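Long-range contacts in isocitrate dehydrogenase [NAD] subunit 2, mitochondrial (Saccharomyces cerevisiae, PDB 3BLX), which oxidatively decarboxylates isocitrate to 2-oxoglutarate with NAD(+) in the citric acid cycle, and also binds the 5'-untranslated leaders of mitochondrial mRNAs: residues Phe110-Pro115 against Leu133-Thr138; Thr265-Ile270 against Glu278-Ser283; Pro115-Glu120 against Asn128-Leu133. All coordinates share one frame; numbering follows the deposited sequence.

Contact 1: Phe110-Pro115 against Leu133-Thr138; sequences FANVRP and LIRENT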
loop_
_atom_site.group_PDB
_atom_site.type_symbol
_atom_site.label_atom_id
_atom_site.label_comp_id
_atom_site.label_asym_id
_atom_site.label_seq_id
_atom_site.Cartn_x
_atom_site.Cartn_y
_atom_site.Cartn_z
ATOM N N PHE B 110 4.333 12.194 47.436
ATOM C CA PHE B 110 5.564 11.763 46.802
ATOM C C PHE B 110 5.891 10.299 47.101
ATOM O O PHE B 110 6.621 9.657 46.348
ATOM C CB PHE B 110 6.720 12.695 47.191
ATOM C CG PHE B 110 6.995 12.719 48.658
ATOM C CD1 PHE B 110 7.793 11.744 49.238
ATOM C CD2 PHE B 110 6.436 13.694 49.466
ATOM C CE1 PHE B 110 8.031 11.746 50.606
ATOM C CE2 PHE B 110 6.679 13.705 50.836
ATOM C CZ PHE B 110 7.475 12.731 51.405
ATOM N N ALA B 111 5.350 9.763 48.187
ATOM C CA ALA B 111 5.665 8.388 48.582
ATOM C C ALA B 111 4.420 7.547 48.695
ATOM O O ALA B 111 3.404 7.999 49.213
ATOM C CB ALA B 111 6.412 8.368 49.888
ATOM N N ASN B 112 4.509 6.319 48.210
ATOM C CA ASN B 112 3.426 5.353 48.306
ATOM C C ASN B 112 3.896 4.205 49.195
ATOM O O ASN B 112 4.865 3.549 48.868
ATOM C CB ASN B 112 3.052 4.839 46.904
ATOM C CG ASN B 112 1.858 3.890 46.906
ATOM O OD1 ASN B 112 1.984 2.702 46.605
ATOM N ND2 ASN B 112 0.693 4.414 47.243
ATOM N N VAL B 113 3.223 3.984 50.324
ATOM C CA VAL B 113 3.589 2.913 51.246
ATOM C C VAL B 113 2.682 1.714 51.062
ATOM O O VAL B 113 1.482 1.839 51.180
ATOM C CB VAL B 113 3.498 3.390 52.670
ATOM C CG1 VAL B 113 3.927 2.289 53.618
ATOM C CG2 VAL B 113 4.354 4.638 52.823
ATOM N N ARG B 114 3.258 0.561 50.742
ATOM C CA ARG B 114 2.489 -0.644 50.432
ATOM C C ARG B 114 2.936 -1.836 51.256
ATOM O O ARG B 114 3.887 -2.524 50.868
ATOM C CB ARG B 114 2.668 -1.024 48.963
ATOM C CG ARG B 114 1.732 -0.348 48.006
ATOM C CD ARG B 114 0.460 -1.122 47.873
ATOM N NE ARG B 114 0.068 -1.232 46.474
ATOM C CZ ARG B 114 -0.113 -2.379 45.828
ATOM N NH1 ARG B 114 0.036 -3.532 46.441
ATOM N NH2 ARG B 114 -0.459 -2.369 44.561
ATOM N N PRO B 115 2.241 -2.097 52.387
ATOM C CA PRO B 115 2.433 -3.274 53.247
ATOM C C PRO B 115 1.835 -4.508 52.610
ATOM O O PRO B 115 0.780 -4.397 52.024
ATOM C CB PRO B 115 1.602 -2.937 54.480
ATOM C CG PRO B 115 1.388 -1.478 54.423
ATOM C CD PRO B 115 1.275 -1.165 52.985
ATOM N N LEU B 133 7.025 -2.075 51.271
ATOM C CA LEU B 133 7.645 -1.424 50.118
ATOM C C LEU B 133 7.264 0.056 50.010
ATOM O O LEU B 133 6.096 0.394 50.000
ATOM C CB LEU B 133 7.263 -2.151 48.838
ATOM C CG LEU B 133 7.850 -1.580 47.540
ATOM C CD1 LEU B 133 9.351 -1.644 47.573
ATOM C CD2 LEU B 133 7.336 -2.297 46.310
ATOM N N ILE B 134 8.249 0.940 49.955
ATOM C CA ILE B 134 7.983 2.346 49.717
ATOM C C ILE B 134 8.445 2.675 48.287
ATOM O O ILE B 134 9.578 2.412 47.910
ATOM C CB ILE B 134 8.703 3.264 50.724
ATOM C CG1 ILE B 134 8.000 3.254 52.079
ATOM C CG2 ILE B 134 8.659 4.685 50.263
ATOM C CD1 ILE B 134 8.254 2.056 52.878
ATOM N N ARG B 135 7.564 3.229 47.470
ATOM C CA ARG B 135 7.945 3.556 46.114
ATOM C C ARG B 135 7.751 5.042 45.815
ATOM O O ARG B 135 6.858 5.668 46.364
ATOM C CB ARG B 135 7.196 2.666 45.133
ATOM C CG ARG B 135 5.921 3.246 44.620
ATOM C CD ARG B 135 5.793 2.960 43.102
ATOM N NE ARG B 135 4.459 3.254 42.574
ATOM C CZ ARG B 135 3.353 2.579 42.898
ATOM N NH1 ARG B 135 3.396 1.555 43.750
ATOM N NH2 ARG B 135 2.188 2.929 42.375
ATOM N N GLU B 136 8.616 5.606 44.964
ATOM C CA GLU B 136 8.493 7.002 44.538
ATOM C C GLU B 136 7.255 7.189 43.623
ATOM O O GLU B 136 6.918 6.306 42.843
ATOM C CB GLU B 136 9.781 7.413 43.822
ATOM C CG GLU B 136 10.217 8.861 44.036
ATOM C CD GLU B 136 9.420 9.871 43.220
ATOM O OE1 GLU B 136 8.860 9.492 42.170
ATOM O OE2 GLU B 136 9.360 11.052 43.628
ATOM N N ASN B 137 6.565 8.318 43.735
ATOM C CA ASN B 137 5.338 8.535 42.967
ATOM C C ASN B 137 5.344 9.718 41.981
ATOM O O ASN B 137 4.491 9.801 41.096
ATOM C CB ASN B 137 4.151 8.694 43.914
ATOM C CG ASN B 137 3.244 7.486 43.927
ATOM O OD1 ASN B 137 3.394 6.555 43.129
ATOM N ND2 ASN B 137 2.282 7.500 44.836
ATOM N N THR B 138 6.304 10.620 42.158
ATOM C CA THR B 138 6.419 11.853 41.394
ATOM C C THR B 138 6.832 11.628 39.933
ATOM O O THR B 138 6.072 11.866 38.993
ATOM C CB THR B 138 7.470 12.785 42.050
ATOM O OG1 THR B 138 6.928 13.353 43.249
ATOM C CG2 THR B 138 7.909 13.915 41.109
#
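Asn112 and Arg135 form a hydrogen-bonded pair between antiparallel strands 109-117 and 130-136, in the middle of the mixed sheet of the isocitrate/isopropylmalate dehydrogenase fold. Asn112 N reaches Arg135 O at 3.1 Å, and Arg135 N returns the bond to Asn112 O at 3.1 Å. Arg114 and Leu133 form the next such pair, with Arg114 N 2.9 Å from Leu133 O. Beyond the strand end, Asn137 N still holds Phe110 O.

Asn112, Arg114, Leu133 and Arg135 share one face of the sheet. CG of Asn112 is anti to its backbone N (chi1 -176°), which lays the amide beside the Arg135 side chain. Asn112 CG sits over one face of the guanidinium, offset toward its rim, with the two planes 56° apart. Asn112 OD1 is 3.4 Å from Arg135 NH1, but the angle is poor for a hydrogen bond. Asn112 ND2 is held instead by Asn269. Arg135 NH2 bonds Tyr142, and Arg114 NH2 makes a salt bridge to Asp252. On the opposite face Val113 CG2 meets Ile134 CG1 at 4.0 Å, and Val113 also packs on Tyr171.

Arg114 and Arg135 probably bind the substrate, as in related enzymes. Arg114 NE and Arg135 NH1 are 5.1 Å apart. Asp252 would partly offset the Arg114 charge. The pair is consistent with a carboxylate site beside the probable metal site.

Contact 2: Thr265-Ile270 against Glu278-Ser283; sequences TPSANI and EAVHGS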
loop_
_atom_site.group_PDB
_atom_site.type_symbol
_atom_site.label_atom_id
_atom_site.label_comp_id
_atom_site.label_asym_id
_atom_site.label_seq_id
_atom_site.Cartn_x
_atom_site.Cartn_y
_atom_site.Cartn_z
ATOM N N THR B 265 -5.245 -5.468 50.513
ATOM C CA THR B 265 -4.079 -4.600 50.558
ATOM C C THR B 265 -4.389 -3.122 50.795
ATOM O O THR B 265 -5.136 -2.488 50.032
ATOM C CB THR B 265 -3.255 -4.738 49.272
ATOM O OG1 THR B 265 -2.924 -6.117 49.058
ATOM C CG2 THR B 265 -1.983 -3.913 49.379
ATOM N N PRO B 266 -3.803 -2.572 51.861
ATOM C CA PRO B 266 -3.835 -1.165 52.262
ATOM C C PRO B 266 -2.719 -0.413 51.553
ATOM O O PRO B 266 -1.735 -1.032 51.126
ATOM C CB PRO B 266 -3.503 -1.206 53.761
ATOM C CG PRO B 266 -3.168 -2.624 54.074
ATOM C CD PRO B 266 -3.043 -3.395 52.808
ATOM N N SER B 267 -2.860 0.902 51.450
ATOM C CA SER B 267 -1.829 1.709 50.853
ATOM C C SER B 267 -1.926 3.117 51.392
ATOM O O SER B 267 -3.007 3.588 51.761
ATOM C CB SER B 267 -1.928 1.701 49.319
ATOM O OG SER B 267 -2.657 2.813 48.824
ATOM N N ALA B 268 -0.779 3.777 51.450
ATOM C CA ALA B 268 -0.714 5.119 51.951
ATOM C C ALA B 268 -0.006 5.978 50.918
ATOM O O ALA B 268 0.967 5.553 50.294
ATOM C CB ALA B 268 0.016 5.139 53.242
ATOM N N ASN B 269 -0.507 7.188 50.727
ATOM C CA ASN B 269 0.124 8.137 49.843
ATOM C C ASN B 269 0.547 9.344 50.624
ATOM O O ASN B 269 -0.275 10.143 51.004
ATOM C CB ASN B 269 -0.842 8.505 48.733
ATOM C CG ASN B 269 -0.991 7.397 47.728
ATOM O OD1 ASN B 269 -0.151 7.237 46.857
ATOM N ND2 ASN B 269 -2.040 6.609 47.858
ATOM N N ILE B 270 1.840 9.461 50.886
ATOM C CA ILE B 270 2.312 10.458 51.831
ATOM C C ILE B 270 2.816 11.695 51.117
ATOM O O ILE B 270 3.626 11.586 50.200
ATOM C CB ILE B 270 3.418 9.892 52.762
ATOM C CG1 ILE B 270 2.792 9.067 53.891
ATOM C CG2 ILE B 270 4.227 11.000 53.373
ATOM C CD1 ILE B 270 2.081 7.824 53.426
ATOM N N GLU B 278 -5.841 4.567 51.228
ATOM C CA GLU B 278 -6.815 3.924 50.360
ATOM C C GLU B 278 -6.561 2.453 50.200
ATOM O O GLU B 278 -5.433 1.994 50.328
ATOM C CB GLU B 278 -6.799 4.575 48.975
ATOM C CG GLU B 278 -5.426 4.687 48.311
ATOM C CD GLU B 278 -5.474 5.212 46.851
ATOM O OE1 GLU B 278 -6.522 5.094 46.174
ATOM O OE2 GLU B 278 -4.443 5.740 46.371
ATOM N N ALA B 279 -7.620 1.710 49.910
ATOM C CA ALA B 279 -7.455 0.354 49.436
ATOM C C ALA B 279 -7.025 0.444 47.970
ATOM O O ALA B 279 -7.238 1.466 47.336
ATOM C CB ALA B 279 -8.747 -0.401 49.568
ATOM N N VAL B 280 -6.429 -0.614 47.432
ATOM C CA VAL B 280 -5.956 -0.570 46.060
ATOM C C VAL B 280 -6.759 -1.459 45.128
ATOM O O VAL B 280 -6.431 -1.572 43.950
ATOM C CB VAL B 280 -4.453 -0.922 45.942
ATOM C CG1 VAL B 280 -3.644 -0.079 46.898
ATOM C CG2 VAL B 280 -4.218 -2.385 46.229
ATOM N N HIS B 281 -7.804 -2.101 45.642
ATOM C CA HIS B 281 -8.655 -2.914 44.775
ATOM C C HIS B 281 -9.608 -2.026 44.015
ATOM O O HIS B 281 -9.665 -0.823 44.267
ATOM C CB HIS B 281 -9.454 -3.932 45.579
ATOM C CG HIS B 281 -10.179 -3.340 46.746
ATOM N ND1 HIS B 281 -11.266 -2.509 46.601
ATOM C CD2 HIS B 281 -9.970 -3.455 48.078
ATOM C CE1 HIS B 281 -11.693 -2.134 47.794
ATOM N NE2 HIS B 281 -10.927 -2.696 48.708
ATOM N N GLY B 282 -10.382 -2.626 43.112
ATOM C CA GLY B 282 -11.283 -1.886 42.241
ATOM C C GLY B 282 -12.628 -1.456 42.802
ATOM O O GLY B 282 -12.923 -1.623 43.978
ATOM N N SER B 283 -13.456 -0.875 41.947
ATOM C CA SER B 283 -14.799 -0.481 42.344
ATOM C C SER B 283 -15.651 -1.732 42.414
ATOM O O SER B 283 -16.565 -1.830 43.230
ATOM C CB SER B 283 -15.395 0.466 41.303
ATOM O OG SER B 283 -14.379 1.212 40.659
#
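Glu278 pairs with Ser267 across the beta hairpin of strands 266-271 and 275-279, which belongs to the central mixed sheet. Glu278 N donates to Ser267 O at 3.0 Å, nearly straight at 171°. The return bond from Ser267 N to Glu278 O is weak, and so is the one from Ser267 OG to the same oxygen.

The Glu278 side chain starts at CB, on the face it shares with Ser267. CG lies between the backbone N and the carbonyl carbon (chi1 52°), which brings it beside Ser267. There CG meets Ser267 OG at 3.4 Å. The chain is extended from here, and CD passes Asn269 ND2 at 3.8 Å. At the tip, OE2 is 3.0 Å from Asn269 ND2, with carboxylate and amide planes 60° apart. The other oxygen, OE1, makes a salt bridge to Lys85 on strand 82-85, the next strand of the sheet. Asn269 OD1 accepts from Asn112. The two ends of this polar row thus tie the hairpin to the strands flanking it.

Past the strand end, Val280 closes the contact with its two methyl branches. The Val280 side chain crosses that of Thr265, with Val280 CG2 4.0 Å from Thr265 CB. Val280 CG1 rests on Ser267 CB, 3.5 Å away.

Contact 3: Pro115-Glu120 against Asn128-Leu133; sequences PAKSIE and NVDLVL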
loop_
_atom_site.group_PDB
_atom_site.type_symbol
_atom_site.label_atom_id
_atom_site.label_comp_id
_atom_site.label_asym_id
_atom_site.label_seq_id
_atom_site.Cartn_x
_atom_site.Cartn_y
_atom_site.Cartn_z
ATOM N N PRO B 115 2.241 -2.097 52.387
ATOM C CA PRO B 115 2.433 -3.274 53.247
ATOM C C PRO B 115 1.835 -4.508 52.610
ATOM O O PRO B 115 0.780 -4.397 52.024
ATOM C CB PRO B 115 1.602 -2.937 54.480
ATOM C CG PRO B 115 1.388 -1.478 54.423
ATOM C CD PRO B 115 1.275 -1.165 52.985
ATOM N N ALA B 116 2.494 -5.655 52.696
ATOM C CA ALA B 116 1.835 -6.909 52.353
ATOM C C ALA B 116 2.040 -7.955 53.452
ATOM O O ALA B 116 3.095 -8.560 53.513
ATOM C CB ALA B 116 2.329 -7.428 51.020
ATOM N N LYS B 117 1.042 -8.135 54.326
ATOM C CA LYS B 117 1.159 -9.092 55.430
ATOM C C LYS B 117 0.199 -10.270 55.307
ATOM O O LYS B 117 -0.923 -10.111 54.846
ATOM C CB LYS B 117 1.029 -8.407 56.800
ATOM C CG LYS B 117 1.637 -9.246 57.943
ATOM C CD LYS B 117 1.731 -8.512 59.289
ATOM C CE LYS B 117 0.426 -8.549 60.089
ATOM N NZ LYS B 117 0.519 -7.825 61.405
ATOM N N SER B 118 0.666 -11.455 55.694
ATOM C CA SER B 118 -0.186 -12.635 55.827
ATOM C C SER B 118 -1.200 -12.437 56.956
ATOM O O SER B 118 -0.940 -11.678 57.913
ATOM C CB SER B 118 0.660 -13.869 56.104
ATOM O OG SER B 118 1.253 -14.341 54.910
ATOM N N ILE B 119 -2.358 -13.085 56.826
ATOM C CA ILE B 119 -3.381 -13.047 57.872
ATOM C C ILE B 119 -3.267 -14.303 58.730
ATOM O O ILE B 119 -3.338 -15.427 58.214
ATOM C CB ILE B 119 -4.808 -12.959 57.295
ATOM C CG1 ILE B 119 -5.001 -11.674 56.480
ATOM C CG2 ILE B 119 -5.831 -13.049 58.417
ATOM C CD1 ILE B 119 -4.649 -10.378 57.239
ATOM N N GLU B 120 -3.064 -14.109 60.032
ATOM C CA GLU B 120 -2.955 -15.226 60.978
ATOM C C GLU B 120 -4.246 -16.032 61.047
ATOM O O GLU B 120 -5.326 -15.478 61.265
ATOM C CB GLU B 120 -2.576 -14.729 62.382
ATOM C CG GLU B 120 -1.105 -14.387 62.532
ATOM C CD GLU B 120 -0.201 -15.534 62.101
ATOM O OE1 GLU B 120 -0.613 -16.708 62.263
ATOM O OE2 GLU B 120 0.915 -15.257 61.598
ATOM N N ASN B 128 3.828 -16.459 56.447
ATOM C CA ASN B 128 4.758 -15.654 57.226
ATOM C C ASN B 128 5.374 -14.526 56.447
ATOM O O ASN B 128 6.511 -14.137 56.693
ATOM C CB ASN B 128 5.852 -16.514 57.844
ATOM C CG ASN B 128 5.331 -17.397 58.945
ATOM O OD1 ASN B 128 5.524 -18.610 58.905
ATOM N ND2 ASN B 128 4.645 -16.799 59.933
ATOM N N VAL B 129 4.613 -13.990 55.513
ATOM C CA VAL B 129 5.076 -12.834 54.780
ATOM C C VAL B 129 4.670 -11.538 55.491
ATOM O O VAL B 129 3.530 -11.359 55.876
ATOM C CB VAL B 129 4.659 -12.890 53.269
ATOM C CG1 VAL B 129 3.720 -14.016 53.001
ATOM C CG2 VAL B 129 4.080 -11.575 52.794
ATOM N N ASP B 130 5.630 -10.650 55.691
ATOM C CA ASP B 130 5.336 -9.344 56.258
ATOM C C ASP B 130 6.237 -8.307 55.579
ATOM O O ASP B 130 7.282 -7.937 56.095
ATOM C CB ASP B 130 5.494 -9.355 57.787
ATOM C CG ASP B 130 5.034 -8.064 58.428
ATOM O OD1 ASP B 130 4.719 -7.111 57.674
ATOM O OD2 ASP B 130 4.994 -7.996 59.681
ATOM N N LEU B 131 5.805 -7.842 54.413
ATOM C CA LEU B 131 6.650 -7.029 53.558
ATOM C C LEU B 131 6.245 -5.573 53.598
ATOM O O LEU B 131 5.070 -5.258 53.704
ATOM C CB LEU B 131 6.562 -7.560 52.136
ATOM C CG LEU B 131 7.139 -8.960 52.027
ATOM C CD1 LEU B 131 6.778 -9.638 50.716
ATOM C CD2 LEU B 131 8.641 -8.895 52.229
ATOM N N VAL B 132 7.224 -4.682 53.518
ATOM C CA VAL B 132 6.942 -3.249 53.417
ATOM C C VAL B 132 7.735 -2.640 52.255
ATOM O O VAL B 132 8.966 -2.696 52.254
ATOM C CB VAL B 132 7.262 -2.494 54.735
ATOM C CG1 VAL B 132 6.967 -1.031 54.582
ATOM C CG2 VAL B 132 6.446 -3.054 55.856
ATOM N N LEU B 133 7.025 -2.075 51.271
ATOM C CA LEU B 133 7.645 -1.424 50.118
ATOM C C LEU B 133 7.264 0.056 50.010
ATOM O O LEU B 133 6.096 0.394 50.000
ATOM C CB LEU B 133 7.263 -2.151 48.838
ATOM C CG LEU B 133 7.850 -1.580 47.540
ATOM C CD1 LEU B 133 9.351 -1.644 47.573
ATOM C CD2 LEU B 133 7.336 -2.297 46.310
#
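Asn128 meets Ser118 where strands 109-117 and 130-136 end and start in the same antiparallel pair. Asn128 N is 3.7 Å from Ser118 OG. Val129 N makes a weak bond to that hydroxyl, and Val129 O accepts from Ser118 N at 2.9 Å. Val129 CG2 leans on Ala116 O.

Asp130 faces Lys117 in a non-hydrogen-bonded pair. Both side chains leave anti to the backbone N (Asp130 chi1 -173°) and run alongside each other. Asp130 OD2 touches Lys117 CD at 3.3 Å, while Lys117 NZ stays 4.8 Å from OD2. Asp130 OD1 makes a long, weak ion pair with Arg181. An alanine here would probably leave the Lys117 methylenes without their flanking carboxylate and Arg181 without this weak partner.

Leu131 N donates to Ala116 O at 2.9 Å, and Leu131 O accepts from Ala116 N at 2.8 Å. Their side chains pack on helix 244-258, Ala116 at Ser258 and Leu131 at Asn254. Val132 lies opposite Pro115, again without backbone hydrogen bonds between them. The missing N-H of the proline therefore costs this pairing nothing. Backbone bonds carry the contact, and the opposite charges of Lys117 and Asp130 probably add only a loose attraction.

In the fold
Contacts 1 and 3 hold the same two strands, 109-117 and 130-136, and share Pro115 and Leu133; contact 3 is nested inside the loop that contact 1 closes. Contact 1 is buried and carries two arginines that probably bind substrate. Contact 3 runs out to the surface, where its charged side chains are loosely matched. Contact 2 is partly buried and joins strand 266-271 to strand 275-279. Contacts 1 and 2 meet because 266-271 also neighbours 109-117: Val113 N lies 2.7 Å from Ala268 O, a probable hydrogen bond. Contact 2 has one good backbone bond among weak ones, beside a row of polar side chains, whereas contacts 1 and 3 rest on more regular pairing.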